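Putative HTH-type transcriptional regulator PH0061 (Pyrococcus horikoshii, PDB 2DBB) probably binds DNA sequence-specifically as a transcriptional regulator of the AsnC (Lrp-like) family, through a helix-turn-helix domain. Local coordinates at the interface of chains A and B. Sequence-based numbering; all coordinates share one arbitrary frame. Chains: chain A/B, Putative HTH-type transcriptional regulator PH0061.

The interface of chains A and B. Residues chain A 58, 60, 62, 65; chain B 7, 12, 15, 52, 151.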
# COMPACT_ATOMS: atom_id res chain seq x y z
N ILE A 58 -2.68 7.90 -5.35
CA ILE A 58 -4.05 7.78 -4.85
C ILE A 58 -4.28 6.34 -4.40
O ILE A 58 -3.52 5.44 -4.76
CB ILE A 58 -5.11 8.10 -5.95
CG1 ILE A 58 -4.92 7.15 -7.14
CG2 ILE A 58 -5.01 9.56 -6.36
CD1 ILE A 58 -5.99 7.26 -8.21
N PRO A 60 -7.08 3.79 -4.86
CA PRO A 60 -8.32 3.49 -5.58
C PRO A 60 -8.99 2.24 -5.03
O PRO A 60 -8.37 1.48 -4.28
CB PRO A 60 -7.83 3.29 -7.01
CG PRO A 60 -6.54 2.58 -6.78
CD PRO A 60 -5.90 3.36 -5.64
N ILE A 62 -9.71 -1.10 -5.72
CA ILE A 62 -9.28 -2.17 -6.61
C ILE A 62 -10.43 -2.99 -7.17
O ILE A 62 -10.48 -3.29 -8.36
CB ILE A 62 -8.28 -3.10 -5.86
CG1 ILE A 62 -6.99 -2.33 -5.61
CG2 ILE A 62 -8.00 -4.37 -6.64
CD1 ILE A 62 -6.34 -1.85 -6.88
N LEU A 65 -12.31 -1.42 -9.97
CA LEU A 65 -11.58 -1.30 -11.24
C LEU A 65 -11.50 -2.65 -11.95
O LEU A 65 -10.99 -2.74 -13.07
CB LEU A 65 -10.16 -0.76 -11.01
CG LEU A 65 -10.00 0.64 -10.43
CD1 LEU A 65 -8.52 0.98 -10.33
CD2 LEU A 65 -10.71 1.65 -11.31
N LEU B 7 -15.19 -0.09 -16.55
CA LEU B 7 -15.15 1.34 -16.31
C LEU B 7 -14.60 2.05 -17.55
O LEU B 7 -13.64 1.59 -18.16
CB LEU B 7 -14.26 1.65 -15.10
CG LEU B 7 -14.17 3.10 -14.63
CD1 LEU B 7 -15.54 3.58 -14.19
CD2 LEU B 7 -13.17 3.21 -13.50
N MET B 12 -10.08 5.10 -16.62
CA MET B 12 -8.97 4.24 -16.22
C MET B 12 -7.63 4.94 -16.45
O MET B 12 -6.74 4.85 -15.61
CB MET B 12 -9.01 2.92 -17.00
CG MET B 12 -8.04 1.85 -16.48
SD MET B 12 -8.35 1.27 -14.77
CE MET B 12 -7.03 2.06 -13.90
N VAL B 15 -7.08 7.31 -13.73
CA VAL B 15 -6.69 6.63 -12.51
C VAL B 15 -5.20 6.28 -12.57
O VAL B 15 -4.46 6.49 -11.61
CB VAL B 15 -7.53 5.35 -12.31
CG1 VAL B 15 -6.86 4.41 -11.32
CG2 VAL B 15 -8.93 5.74 -11.82
N ILE B 52 -14.43 5.13 -6.44
CA ILE B 52 -13.38 4.52 -7.24
C ILE B 52 -12.02 5.06 -6.77
O ILE B 52 -11.06 4.31 -6.65
CB ILE B 52 -13.62 4.77 -8.74
CG1 ILE B 52 -14.93 4.08 -9.15
CG2 ILE B 52 -12.44 4.25 -9.56
CD1 ILE B 52 -15.29 4.21 -10.62
N ILE B 151 -1.19 0.57 -7.55
CA ILE B 151 -1.66 -0.01 -8.81
C ILE B 151 -0.62 0.23 -9.90
O ILE B 151 0.22 1.13 -9.71
CB ILE B 151 -3.00 0.61 -9.27
CG1 ILE B 151 -4.10 0.30 -8.26
CG2 ILE B 151 -3.40 0.04 -10.62
CD1 ILE B 151 -5.49 0.55 -8.81
OXT ILE B 151 -0.67 -0.48 -10.93
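In this AsnC-family regulator, strand 53-60, which follows the helix-turn-helix helices and is probably the linker strand of this family, packs together with the short 3-10 helix 63-65 on the DNA-binding domain and the carboxy-terminal end of the other chain. A:Leu65 of that 3-10 helix pushes its forked tip between helix 9-18, B:Leu7 and B:Ile52 of chain B on one side and B:Ile151 on the other, and hides 80 Å² of surface. Its CG sits opposite the carbonyl carbon and beside the backbone N (chi1 -63°), which places it toward chain B, where the fork splits its two methyls between neighbours. CD2 lies 3.6 Å from CG2 of B:Ile52, the beta-branch methyl, with the two side chains crossing obliquely; CD2 also faces the poorly ordered B:Leu7. CD1 turns toward the helix, meeting CG1 of B:Val15 tip to tip at 3.9 Å and the thioether methyl CE of B:Met12 at 4.0 Å. The B:Met12 chain bends at chi2 and chi3 (63° and -106°), turning that methyl toward the leucine tip. On its other flank, CD1 of A:Leu65 is tightly packed against CD1 of B:Ile151, 3.4 Å away. Replacing this leucine with an alanine would probably open a gap between helix 9-18 and B:Ile151, leaving B:Val15 CG1 and B:Ile52 CG2 without their methyl partners from chain A.

The C-terminal residue B:Ile151 directs its CG1-CD1 branch toward CG at the tip of the A:Pro60 ring and the end of A:Ile62; the modelled CD1 approaches are too close to be reliable. Its CG1 lies 3.7 Å from CG of A:Pro60. The proline ring also borders the domain itself, with CB 3.4 Å from the backbone carbonyl O of B:Ile52. Farther back along the strand, A:Ile58 extends CD1 to 3.8 Å from the carbonyl O of B:Val15, a methyl-to-carbonyl van der Waals contact with the helix backbone. Two-fold symmetry repeats the arrangement with the chains exchanged.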